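Local coordinates for ATP-dependent Clp protease proteolytic subunit (Plasmodium falciparum, PDB 4GM2), which forms seven-membered rings as an inactive subunit of the caseinolytic protease complex of the apicoplast, within a family of ATP-dependent serine peptidases, at residues A[66-71]-A[106-111]; A[101-106]-A[127-132]; A[51-56]-A[95-100]; A[44-49]-A[86-91]. One frame throughout, in Å; residues are numbered along the deposited sequence.

In the fold
The four contacts follow one run of the fold, from helix 39-55 to strand 130-133. Contacts 4 and 3 lie on one side of the chain's centre, about 11 Å apart between centres; both use helix 39-55 and meet where Ile-95 and Val-99 pack on Leu-49. Contact 3 leads along strand 99-103 into contact 2, whose centre is about 23 Å away. Contacts 2 and 1 touch, share Lys-106 and join the parallel sheet to the smaller mixed sheet. The segments of contact 1 alternate along the chain with those of contacts 2, 3 and 4. Strand 99-103 thus links contact 3, at the helix layer, to the sheet junction of contact 2, and all four contacts border neighbouring subunits of the ring.

Contact 1: A[66-71]-A[106-111]; sequences NSTGDI and KAYGIA
Asn-66 lends its side chain to the strand pairing: OD1 accepts from Lys-106 N at 2.9 Å, one step before the backbone bonds begin. With CG anti to the backbone N (chi1 -170°), the amide reaches back to the neighbouring strand although CB points away from it. The parallel bridge of Ser-67 with Ala-107 then takes over, Ser-67 N giving to Lys-106 O at 2.8 Å and Tyr-108 N to Ser-67 O at 3.2 Å. Beyond it the methyl CG2 of Thr-68 lies 3.9 Å from CD2 of the Tyr-108 ring and alongside CD of Lys-106, while Ile-110 CD1 meets Asp-70 CB at 3.7 Å. Ser-67 OG closes an ST turn by accepting from Gly-69 N (3.0 Å), and it also bonds Ser-35 O, tying the loop to a further segment. Gly-109, the N-cap residue of helix 110-116, probably occupies the place of the nucleophilic serine of active ClpP relatives. The strand bonds and the ST turn fix the backbone on the approach to Gly-109, and a glycine there would offer no hydroxyl for attack, consistent with an inactive subunit.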
loop_
_atom_site.group_PDB
_atom_site.type_symbol
_atom_site.label_atom_id
_atom_site.label_comp_id
_atom_site.label_asym_id
_atom_site.label_seq_id
_atom_site.Cartn_x
_atom_site.Cartn_y
_atom_site.Cartn_z
ATOM N N ASN A 66 -23.384 -1.818 15.574
ATOM C CA ASN A 66 -23.284 -0.482 16.148
ATOM C C ASN A 66 -23.293 0.518 14.999
ATOM O O ASN A 66 -22.240 0.940 14.519
ATOM C CB ASN A 66 -22.018 -0.346 16.995
ATOM C CG ASN A 66 -21.989 0.937 17.808
ATOM O OD1 ASN A 66 -23.020 1.560 18.050
ATOM N ND2 ASN A 66 -20.798 1.333 18.238
ATOM N N SER A 67 -24.492 0.881 14.553
ATOM C CA SER A 67 -24.665 1.617 13.301
ATOM C C SER A 67 -25.797 2.636 13.351
ATOM O O SER A 67 -26.786 2.449 14.064
ATOM C CB SER A 67 -24.927 0.634 12.160
ATOM O OG SER A 67 -25.113 1.310 10.932
ATOM N N THR A 68 -25.642 3.705 12.571
ATOM C CA THR A 68 -26.679 4.729 12.412
ATOM C C THR A 68 -27.464 4.522 11.111
ATOM O O THR A 68 -28.187 5.414 10.651
ATOM C CB THR A 68 -26.098 6.159 12.484
ATOM O OG1 THR A 68 -25.062 6.320 11.504
ATOM C CG2 THR A 68 -25.526 6.436 13.870
ATOM N N GLY A 69 -27.319 3.332 10.529
ATOM C CA GLY A 69 -28.073 2.945 9.341
ATOM C C GLY A 69 -27.550 3.572 8.068
ATOM O O GLY A 69 -26.350 3.539 7.803
ATOM N N ASP A 70 -28.459 4.150 7.285
ATOM C CA ASP A 70 -28.108 4.778 6.009
ATOM C C ASP A 70 -27.905 6.289 6.103
ATOM O O ASP A 70 -27.700 6.951 5.086
ATOM C CB ASP A 70 -29.149 4.453 4.932
ATOM C CG ASP A 70 -30.525 5.025 5.243
ATOM O OD1 ASP A 70 -30.826 5.287 6.428
ATOM O OD2 ASP A 70 -31.313 5.205 4.290
ATOM N N ILE A 71 -27.976 6.834 7.315
ATOM C CA ILE A 71 -27.687 8.257 7.527
ATOM C C ILE A 71 -26.408 8.469 8.336
ATOM O O ILE A 71 -26.024 7.636 9.165
ATOM C CB ILE A 71 -28.880 9.052 8.143
ATOM C CG1 ILE A 71 -29.295 8.505 9.515
ATOM C CG2 ILE A 71 -30.068 9.080 7.189
ATOM C CD1 ILE A 71 -28.728 9.275 10.691
ATOM N N LYS A 106 -25.781 1.573 18.974
ATOM C CA LYS A 106 -26.828 2.147 18.134
ATOM C C LYS A 106 -27.265 1.173 17.044
ATOM O O LYS A 106 -26.447 0.463 16.460
ATOM C CB LYS A 106 -26.342 3.448 17.486
ATOM C CG LYS A 106 -26.129 4.603 18.454
ATOM C CD LYS A 106 -25.284 5.715 17.844
ATOM C CE LYS A 106 -23.809 5.334 17.789
ATOM N NZ LYS A 106 -22.940 6.459 17.342
ATOM N N ALA A 107 -28.563 1.141 16.780
ATOM C CA ALA A 107 -29.094 0.431 15.631
ATOM C C ALA A 107 -30.260 1.251 15.108
ATOM O O ALA A 107 -31.412 1.029 15.482
ATOM C CB ALA A 107 -29.530 -0.975 16.012
ATOM N N TYR A 108 -29.938 2.225 14.262
ATOM C CA TYR A 108 -30.919 3.179 13.761
ATOM C C TYR A 108 -31.345 2.864 12.332
ATOM O O TYR A 108 -30.537 2.422 11.517
ATOM C CB TYR A 108 -30.369 4.605 13.830
ATOM C CG TYR A 108 -29.997 5.098 15.215
ATOM C CD1 TYR A 108 -30.561 4.538 16.364
ATOM C CD2 TYR A 108 -29.106 6.157 15.373
ATOM C CE1 TYR A 108 -30.229 5.002 17.627
ATOM C CE2 TYR A 108 -28.767 6.628 16.633
ATOM C CZ TYR A 108 -29.332 6.049 17.755
ATOM O OH TYR A 108 -28.994 6.515 19.004
ATOM N N GLY A 109 -32.624 3.092 12.042
ATOM C CA GLY A 109 -33.163 2.926 10.699
ATOM C C GLY A 109 -33.010 1.523 10.155
ATOM O O GLY A 109 -33.542 0.564 10.718
ATOM N N ILE A 110 -32.273 1.403 9.056
ATOM C CA ILE A 110 -32.098 0.109 8.400
ATOM C C ILE A 110 -31.246 -0.836 9.249
ATOM O O ILE A 110 -31.337 -2.059 9.109
ATOM C CB ILE A 110 -31.554 0.246 6.959
ATOM C CG1 ILE A 110 -30.180 0.934 6.941
ATOM C CG2 ILE A 110 -32.556 0.997 6.090
ATOM C CD1 ILE A 110 -29.435 0.811 5.626
ATOM N N ALA A 111 -30.437 -0.264 10.139
ATOM C CA ALA A 111 -29.655 -1.056 11.080
ATOM C C ALA A 111 -30.551 -1.677 12.154
ATOM O O ALA A 111 -30.244 -2.748 12.681
ATOM C CB ALA A 111 -28.557 -0.216 11.709
#

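Contact 2: A[101-106]-A[127-132]; sequences TYCLGK and KNSSFC
Ser-130 N donates to Gly-105 O at 2.7 Å in a nearly straight bond (N-H...O angle 164°), which starts the pairing of strands 106-108 and 130-133 in the ClpP fold, of the ClpP/crotonase type. The chain comes from the five-stranded parallel sheet, turns a corner at Leu-104 and Gly-105 that carries it into the smaller mixed sheet, and re-forms as strand 106-108, parallel to strand 130-133 through the bridge of Lys-106 with Ser-130. The acceptors at the corner are met in different ways. Gly-105 O takes the Ser-130 amide, with Ser-129 CA as a further CH...O neighbour at 3.2 Å. Ser-130 O is in turn taken up by the backbone of Ala-107, and Lys-106 CA adds a longer CH...O contact to it at 3.5 Å. Cys-103 O is met by a side chain: Ser-129 OG donates to it at 3.0 Å, from well above the carbonyl plane, 61° out of it. The hydroxyl is placed there because OG lies anti to its own carbonyl carbon (chi1 -59°), and Leu-126 O is a second, weak partner. Asn-128 ND2 bonds Asp-90 of a neighbouring subunit, so the loop leading into the strand also belongs to the ring interface. On the buried flank, Cys-103 CB sits 3.6 Å from Phe-131 CZ, and its SG stands obliquely 4.3 Å from the centroid of that ring.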
loop_
_atom_site.group_PDB
_atom_site.type_symbol
_atom_site.label_atom_id
_atom_site.label_comp_id
_atom_site.label_asym_id
_atom_site.label_seq_id
_atom_site.Cartn_x
_atom_site.Cartn_y
_atom_site.Cartn_z
ATOM N N THR A 101 -27.951 -11.589 16.524
ATOM C CA THR A 101 -27.616 -10.163 16.464
ATOM C C THR A 101 -27.351 -9.587 17.857
ATOM O O THR A 101 -28.016 -9.960 18.831
ATOM C CB THR A 101 -28.695 -9.331 15.739
ATOM O OG1 THR A 101 -29.979 -9.593 16.314
ATOM C CG2 THR A 101 -28.737 -9.669 14.260
ATOM N N TYR A 102 -26.365 -8.695 17.944
ATOM C CA TYR A 102 -26.005 -8.029 19.197
ATOM C C TYR A 102 -25.869 -6.535 18.949
ATOM O O TYR A 102 -25.014 -6.121 18.167
ATOM C CB TYR A 102 -24.669 -8.554 19.727
ATOM C CG TYR A 102 -24.541 -10.061 19.806
ATOM C CD1 TYR A 102 -24.312 -10.825 18.656
ATOM C CD2 TYR A 102 -24.615 -10.721 21.032
ATOM C CE1 TYR A 102 -24.188 -12.200 18.726
ATOM C CE2 TYR A 102 -24.487 -12.098 21.111
ATOM C CZ TYR A 102 -24.275 -12.830 19.956
ATOM O OH TYR A 102 -24.150 -14.193 20.028
ATOM N N CYS A 103 -26.702 -5.721 19.595
ATOM C CA CYS A 103 -26.560 -4.274 19.457
ATOM C C CYS A 103 -25.594 -3.734 20.496
ATOM O O CYS A 103 -25.824 -3.863 21.700
ATOM C CB CYS A 103 -27.898 -3.540 19.534
ATOM S SG CYS A 103 -27.741 -1.760 19.212
ATOM N N LEU A 104 -24.515 -3.124 20.011
ATOM C CA LEU A 104 -23.420 -2.660 20.856
ATOM C C LEU A 104 -23.471 -1.170 21.201
ATOM O O LEU A 104 -22.558 -0.652 21.846
ATOM C CB LEU A 104 -22.079 -3.007 20.201
ATOM C CG LEU A 104 -21.287 -4.214 20.712
ATOM C CD1 LEU A 104 -22.167 -5.405 21.065
ATOM C CD2 LEU A 104 -20.244 -4.599 19.683
ATOM N N GLY A 105 -24.535 -0.488 20.781
ATOM C CA GLY A 105 -24.682 0.943 21.030
ATOM C C GLY A 105 -25.863 1.548 20.300
ATOM O O GLY A 105 -26.827 1.984 20.924
ATOM N N LYS A 106 -25.781 1.573 18.974
ATOM C CA LYS A 106 -26.828 2.147 18.134
ATOM C C LYS A 106 -27.265 1.173 17.044
ATOM O O LYS A 106 -26.447 0.463 16.460
ATOM C CB LYS A 106 -26.342 3.448 17.486
ATOM C CG LYS A 106 -26.129 4.603 18.454
ATOM C CD LYS A 106 -25.284 5.715 17.844
ATOM C CE LYS A 106 -23.809 5.334 17.789
ATOM N NZ LYS A 106 -22.940 6.459 17.342
ATOM N N LYS A 127 -26.875 -2.936 27.731
ATOM C CA LYS A 127 -27.682 -2.142 28.658
ATOM C C LYS A 127 -28.095 -0.765 28.114
ATOM O O LYS A 127 -29.258 -0.372 28.232
ATOM C CB LYS A 127 -26.924 -1.981 29.982
ATOM C CG LYS A 127 -27.805 -1.675 31.180
ATOM C CD LYS A 127 -26.977 -1.285 32.392
ATOM C CE LYS A 127 -27.876 -0.965 33.574
ATOM N NZ LYS A 127 -27.113 -0.391 34.716
ATOM N N ASN A 128 -27.147 -0.051 27.508
ATOM C CA ASN A 128 -27.356 1.347 27.115
ATOM C C ASN A 128 -27.594 1.588 25.619
ATOM O O ASN A 128 -27.463 2.714 25.133
ATOM C CB ASN A 128 -26.194 2.210 27.619
ATOM C CG ASN A 128 -26.026 2.140 29.125
ATOM O OD1 ASN A 128 -26.939 2.465 29.880
ATOM N ND2 ASN A 128 -24.854 1.716 29.568
ATOM N N SER A 129 -27.964 0.534 24.898
ATOM C CA SER A 129 -28.139 0.618 23.451
ATOM C C SER A 129 -29.428 1.329 23.038
ATOM O O SER A 129 -30.425 1.286 23.755
ATOM C CB SER A 129 -28.073 -0.775 22.828
ATOM O OG SER A 129 -26.826 -1.387 23.105
ATOM N N SER A 130 -29.390 1.985 21.880
ATOM C CA SER A 130 -30.556 2.674 21.326
ATOM C C SER A 130 -30.974 2.082 19.992
ATOM O O SER A 130 -30.143 1.591 19.222
ATOM C CB SER A 130 -30.270 4.160 21.136
ATOM O OG SER A 130 -29.752 4.727 22.320
ATOM N N PHE A 131 -32.275 2.140 19.732
ATOM C CA PHE A 131 -32.847 1.675 18.483
ATOM C C PHE A 131 -33.790 2.738 17.949
ATOM O O PHE A 131 -34.432 3.453 18.718
ATOM C CB PHE A 131 -33.611 0.371 18.702
ATOM C CG PHE A 131 -32.789 -0.719 19.323
ATOM C CD1 PHE A 131 -32.633 -0.789 20.702
ATOM C CD2 PHE A 131 -32.178 -1.678 18.531
ATOM C CE1 PHE A 131 -31.872 -1.793 21.278
ATOM C CE2 PHE A 131 -31.416 -2.686 19.102
ATOM C CZ PHE A 131 -31.262 -2.742 20.477
ATOM N N CYS A 132 -33.872 2.835 16.630
ATOM C CA CYS A 132 -34.724 3.822 15.993
ATOM C C CYS A 132 -35.331 3.283 14.713
ATOM O O CYS A 132 -34.654 2.621 13.929
ATOM C CB CYS A 132 -33.929 5.088 15.684
ATOM S SG CYS A 132 -34.908 6.382 14.900
#

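Contact 3: A[51-56]-A[95-100]; sequences YLEYES and ISSDVY
Glu-53 slides its aliphatic part past Ile-95, CG lying 3.6 Å from Ile-95 CG2 as the two side chains run in opposite directions. The stem leaves the helix with CG anti to the backbone N (chi1 170°) and then bends at chi2 (72°), which turns the carboxylate into the chain that follows helix 81-94. There two consecutive serines receive it. OE1 accepts from Ser-97 N at 3.1 Å, on the syn side and not far from the carboxylate plane, whereas OE2 takes Ser-96 N, also at 3.1 Å, from above that plane. The hydroxyls close in on the same two oxygens: Ser-96 OG is 2.7 Å from OE2 and Ser-97 OG 2.9 Å from OE1. Both hydroxyls also bond Lys-57 O, just beyond the end of the helix.

The contact ties the last turn of helix 39-55 to the turn between helix 81-94 and strand 99-103, at the end of the helix layer where the parallel sheet begins its third strand. Lys-204 of a neighbouring subunit bonds Ile-95 O. Two backbone amides on two different oxygens fix the rotation of the carboxylate, and this donor-rich setting would probably stabilise its negative charge despite burial.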
loop_
_atom_site.group_PDB
_atom_site.type_symbol
_atom_site.label_atom_id
_atom_site.label_comp_id
_atom_site.label_asym_id
_atom_site.label_seq_id
_atom_site.Cartn_x
_atom_site.Cartn_y
_atom_site.Cartn_z
ATOM N N TYR A 51 -19.655 -16.362 2.710
ATOM C CA TYR A 51 -18.392 -17.034 2.996
ATOM C C TYR A 51 -18.498 -17.969 4.191
ATOM O O TYR A 51 -18.048 -19.108 4.119
ATOM C CB TYR A 51 -17.246 -16.043 3.203
ATOM C CG TYR A 51 -15.989 -16.721 3.689
ATOM C CD1 TYR A 51 -15.146 -17.382 2.801
ATOM C CD2 TYR A 51 -15.657 -16.725 5.044
ATOM C CE1 TYR A 51 -14.001 -18.021 3.247
ATOM C CE2 TYR A 51 -14.518 -17.361 5.497
ATOM C CZ TYR A 51 -13.694 -18.005 4.596
ATOM O OH TYR A 51 -12.557 -18.634 5.044
ATOM N N LEU A 52 -19.088 -17.479 5.281
ATOM C CA LEU A 52 -19.220 -18.262 6.512
ATOM C C LEU A 52 -20.129 -19.471 6.324
ATOM O O LEU A 52 -19.833 -20.557 6.827
ATOM C CB LEU A 52 -19.714 -17.394 7.676
ATOM C CG LEU A 52 -18.740 -16.328 8.191
ATOM C CD1 LEU A 52 -19.438 -15.392 9.162
ATOM C CD2 LEU A 52 -17.508 -16.951 8.833
ATOM N N GLU A 53 -21.228 -19.274 5.596
ATOM C CA GLU A 53 -22.166 -20.349 5.305
ATOM C C GLU A 53 -21.509 -21.474 4.501
ATOM O O GLU A 53 -21.788 -22.645 4.753
ATOM C CB GLU A 53 -23.412 -19.805 4.590
ATOM C CG GLU A 53 -24.356 -20.865 4.024
ATOM C CD GLU A 53 -25.152 -21.620 5.083
ATOM O OE1 GLU A 53 -25.103 -21.252 6.266
ATOM O OE2 GLU A 53 -25.851 -22.587 4.733
ATOM N N TYR A 54 -20.645 -21.108 3.549
ATOM C CA TYR A 54 -19.906 -22.062 2.708
ATOM C C TYR A 54 -18.810 -22.787 3.481
ATOM O O TYR A 54 -18.483 -23.941 3.191
ATOM C CB TYR A 54 -19.281 -21.348 1.504
ATOM C CG TYR A 54 -20.141 -21.338 0.259
ATOM C CD1 TYR A 54 -19.836 -22.165 -0.827
ATOM C CD2 TYR A 54 -21.263 -20.501 0.158
ATOM C CE1 TYR A 54 -20.619 -22.157 -1.976
ATOM C CE2 TYR A 54 -22.052 -20.489 -0.985
ATOM C CZ TYR A 54 -21.726 -21.319 -2.048
ATOM O OH TYR A 54 -22.503 -21.315 -3.183
ATOM N N GLU A 55 -18.235 -22.093 4.455
ATOM C CA GLU A 55 -17.175 -22.651 5.276
ATOM C C GLU A 55 -17.746 -23.687 6.246
ATOM O O GLU A 55 -17.198 -24.778 6.372
ATOM C CB GLU A 55 -16.448 -21.533 6.025
ATOM C CG GLU A 55 -14.935 -21.655 6.020
ATOM C CD GLU A 55 -14.426 -22.695 6.997
ATOM O OE1 GLU A 55 -13.516 -23.466 6.620
ATOM O OE2 GLU A 55 -14.934 -22.743 8.141
ATOM N N SER A 56 -18.851 -23.340 6.909
ATOM C CA SER A 56 -19.526 -24.218 7.870
ATOM C C SER A 56 -21.039 -24.049 7.787
ATOM O O SER A 56 -21.557 -22.931 7.834
ATOM C CB SER A 56 -19.047 -23.944 9.291
ATOM O OG SER A 56 -17.657 -24.154 9.395
ATOM N N ILE A 95 -29.780 -18.842 4.212
ATOM C CA ILE A 95 -28.688 -19.672 4.734
ATOM C C ILE A 95 -29.113 -20.510 5.939
ATOM O O ILE A 95 -30.008 -20.118 6.694
ATOM C CB ILE A 95 -27.410 -18.858 5.066
ATOM C CG1 ILE A 95 -27.662 -17.839 6.181
ATOM C CG2 ILE A 95 -26.844 -18.203 3.814
ATOM C CD1 ILE A 95 -26.391 -17.296 6.799
ATOM N N SER A 96 -28.464 -21.660 6.111
ATOM C CA SER A 96 -28.825 -22.591 7.176
ATOM C C SER A 96 -28.291 -22.154 8.532
ATOM O O SER A 96 -28.880 -22.483 9.564
ATOM C CB SER A 96 -28.343 -23.999 6.848
ATOM O OG SER A 96 -26.944 -24.028 6.683
ATOM N N SER A 97 -27.176 -21.426 8.520
ATOM C CA SER A 97 -26.570 -20.912 9.743
ATOM C C SER A 97 -27.467 -19.852 10.351
ATOM O O SER A 97 -27.838 -18.894 9.675
ATOM C CB SER A 97 -25.198 -20.306 9.453
ATOM O OG SER A 97 -24.265 -21.287 9.042
ATOM N N ASP A 98 -27.834 -20.043 11.615
ATOM C CA ASP A 98 -28.568 -19.029 12.365
ATOM C C ASP A 98 -27.647 -17.842 12.550
ATOM O O ASP A 98 -26.460 -18.019 12.824
ATOM C CB ASP A 98 -28.992 -19.560 13.743
ATOM C CG ASP A 98 -29.976 -20.721 13.659
ATOM O OD1 ASP A 98 -30.709 -20.827 12.652
ATOM O OD2 ASP A 98 -30.027 -21.527 14.614
ATOM N N VAL A 99 -28.175 -16.634 12.393
ATOM C CA VAL A 99 -27.391 -15.453 12.751
ATOM C C VAL A 99 -27.974 -14.782 13.997
ATOM O O VAL A 99 -29.157 -14.422 14.037
ATOM C CB VAL A 99 -27.137 -14.470 11.564
ATOM C CG1 VAL A 99 -27.419 -15.133 10.220
ATOM C CG2 VAL A 99 -27.926 -13.184 11.699
ATOM N N TYR A 100 -27.142 -14.671 15.030
ATOM C CA TYR A 100 -27.516 -13.967 16.248
ATOM C C TYR A 100 -27.109 -12.515 16.074
ATOM O O TYR A 100 -26.042 -12.240 15.532
ATOM C CB TYR A 100 -26.798 -14.555 17.471
ATOM C CG TYR A 100 -26.927 -16.057 17.675
ATOM C CD1 TYR A 100 -27.937 -16.799 17.047
ATOM C CD2 TYR A 100 -26.057 -16.731 18.537
ATOM C CE1 TYR A 100 -28.055 -18.165 17.249
ATOM C CE2 TYR A 100 -26.168 -18.097 18.747
ATOM C CZ TYR A 100 -27.167 -18.811 18.104
ATOM O OH TYR A 100 -27.280 -20.172 18.311
#

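Contact 4: A[44-49]-A[86-91]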
loop_
_atom_site.group_PDB
_atom_site.type_symbol
_atom_site.label_atom_id
_atom_site.label_comp_id
_atom_site.label_asym_id
_atom_site.label_seq_id
_atom_site.Cartn_x
_atom_site.Cartn_y
_atom_site.Cartn_z
ATOM N N GLN A 44 -20.074 -6.166 1.796
ATOM C CA GLN A 44 -19.184 -6.909 2.686
ATOM C C GLN A 44 -19.931 -7.844 3.635
ATOM O O GLN A 44 -19.470 -8.956 3.894
ATOM C CB GLN A 44 -18.313 -5.953 3.491
ATOM C CG GLN A 44 -17.135 -5.389 2.723
ATOM C CD GLN A 44 -16.424 -4.283 3.479
ATOM O OE1 GLN A 44 -16.540 -4.171 4.705
ATOM N NE2 GLN A 44 -15.683 -3.456 2.752
ATOM N N ILE A 45 -21.067 -7.386 4.157
ATOM C CA ILE A 45 -21.913 -8.201 5.025
ATOM C C ILE A 45 -22.412 -9.440 4.279
ATOM O O ILE A 45 -22.289 -10.561 4.777
ATOM C CB ILE A 45 -23.096 -7.389 5.591
ATOM C CG1 ILE A 45 -22.580 -6.287 6.522
ATOM C CG2 ILE A 45 -24.077 -8.294 6.329
ATOM C CD1 ILE A 45 -23.584 -5.187 6.813
ATOM N N ILE A 46 -22.958 -9.235 3.083
ATOM C CA ILE A 46 -23.428 -10.344 2.256
ATOM C C ILE A 46 -22.276 -11.293 1.906
ATOM O O ILE A 46 -22.422 -12.513 2.002
ATOM C CB ILE A 46 -24.160 -9.848 0.988
ATOM C CG1 ILE A 46 -25.479 -9.171 1.379
ATOM C CG2 ILE A 46 -24.432 -10.999 0.028
ATOM C CD1 ILE A 46 -26.096 -8.313 0.290
ATOM N N SER A 47 -21.129 -10.730 1.527
ATOM C CA SER A 47 -19.959 -11.538 1.194
ATOM C C SER A 47 -19.510 -12.407 2.365
ATOM O O SER A 47 -19.208 -13.584 2.182
ATOM C CB SER A 47 -18.806 -10.659 0.718
ATOM O OG SER A 47 -19.103 -10.104 -0.546
ATOM N N GLN A 48 -19.483 -11.819 3.560
ATOM C CA GLN A 48 -19.076 -12.525 4.762
ATOM C C GLN A 48 -20.094 -13.581 5.182
ATOM O O GLN A 48 -19.714 -14.669 5.634
ATOM C CB GLN A 48 -18.821 -11.545 5.898
ATOM C CG GLN A 48 -17.485 -10.826 5.798
ATOM C CD GLN A 48 -17.402 -9.647 6.742
ATOM O OE1 GLN A 48 -17.406 -9.810 7.962
ATOM N NE2 GLN A 48 -17.333 -8.452 6.182
ATOM N N LEU A 49 -21.380 -13.259 5.025
ATOM C CA LEU A 49 -22.456 -14.225 5.266
ATOM C C LEU A 49 -22.345 -15.440 4.346
ATOM O O LEU A 49 -22.376 -16.585 4.813
ATOM C CB LEU A 49 -23.831 -13.569 5.137
ATOM C CG LEU A 49 -24.293 -12.767 6.356
ATOM C CD1 LEU A 49 -25.534 -11.948 6.027
ATOM C CD2 LEU A 49 -24.541 -13.665 7.562
ATOM N N ILE A 86 -32.904 -5.166 2.861
ATOM C CA ILE A 86 -33.875 -6.175 2.424
ATOM C C ILE A 86 -33.130 -7.360 1.814
ATOM O O ILE A 86 -33.493 -8.522 2.040
ATOM C CB ILE A 86 -34.910 -5.624 1.409
ATOM C CG1 ILE A 86 -35.900 -4.673 2.093
ATOM C CG2 ILE A 86 -35.695 -6.761 0.762
ATOM C CD1 ILE A 86 -36.712 -3.824 1.131
ATOM N N SER A 87 -32.091 -7.053 1.041
ATOM C CA SER A 87 -31.238 -8.083 0.472
ATOM C C SER A 87 -30.510 -8.893 1.530
ATOM O O SER A 87 -30.449 -10.110 1.412
ATOM C CB SER A 87 -30.241 -7.496 -0.511
ATOM O OG SER A 87 -30.781 -7.556 -1.811
ATOM N N ILE A 88 -29.975 -8.221 2.550
ATOM C CA ILE A 88 -29.244 -8.891 3.630
ATOM C C ILE A 88 -30.146 -9.844 4.422
ATOM O O ILE A 88 -29.808 -11.021 4.605
ATOM C CB ILE A 88 -28.552 -7.884 4.577
ATOM C CG1 ILE A 88 -27.462 -7.103 3.834
ATOM C CG2 ILE A 88 -27.945 -8.600 5.774
ATOM C CD1 ILE A 88 -27.072 -5.798 4.496
ATOM N N VAL A 89 -31.290 -9.340 4.884
ATOM C CA VAL A 89 -32.232 -10.166 5.647
ATOM C C VAL A 89 -32.764 -11.325 4.791
ATOM O O VAL A 89 -33.091 -12.385 5.315
ATOM C CB VAL A 89 -33.347 -9.333 6.347
ATOM C CG1 VAL A 89 -33.858 -8.231 5.447
ATOM C CG2 VAL A 89 -34.506 -10.207 6.803
ATOM N N ASP A 90 -32.803 -11.143 3.477
ATOM C CA ASP A 90 -33.120 -12.245 2.576
ATOM C C ASP A 90 -32.066 -13.348 2.588
ATOM O O ASP A 90 -32.423 -14.526 2.564
ATOM C CB ASP A 90 -33.350 -11.751 1.148
ATOM C CG ASP A 90 -34.819 -11.565 0.823
ATOM O OD1 ASP A 90 -35.661 -11.720 1.734
ATOM O OD2 ASP A 90 -35.131 -11.260 -0.346
ATOM N N VAL A 91 -30.780 -12.983 2.623
ATOM C CA VAL A 91 -29.734 -14.012 2.640
ATOM C C VAL A 91 -29.649 -14.661 4.022
ATOM O O VAL A 91 -29.392 -15.866 4.127
ATOM C CB VAL A 91 -28.345 -13.555 2.100
ATOM C CG1 VAL A 91 -28.453 -12.286 1.274
ATOM C CG2 VAL A 91 -27.322 -13.387 3.211
#
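This is apolar helix-to-helix packing in the layer that covers one face of the parallel sheet: helices 39-55 and 81-94 run almost parallel, their local axes 10.0 Å apart and inclined by 9°. The seam is built from branched aliphatic side chains. Ile-88 stands in its middle and uses both branches, CG1 meeting Ile-46 CG1 at 3.8 Å and CG2 meeting Ile-45 CG2 at 3.9 Å. Because CG1 is anti to the carbonyl carbon (chi1 -65°) and CG2 anti to the backbone N, the two branches part toward different neighbours. Ile-88 crosses Ile-45 at about a right angle and Ile-46 more slantwise.

The topology explains the shared direction. Helix 39-55 connects strands 30-33 and 61-67, and helix 81-94 lies between strands 61-67 and 99-103, so consecutive beta-alpha-beta crossovers place the two helices side by side. Ile-31 of the first strand packs beneath Leu-49. At the edge of the seam the ring assembly takes over: Ile-46 also packs on Phe-32 of a neighbouring subunit, and Ser-87, whose CB faces Ile-46 CD1 at 4.3 Å, bonds Leu-104 O of that subunit through its hydroxyl. One turn further on, Leu-49 brings CD1 to 3.6 Å from Val-91 CG2, and the same methyl touches Ile-88 CG2 at 4.1 Å.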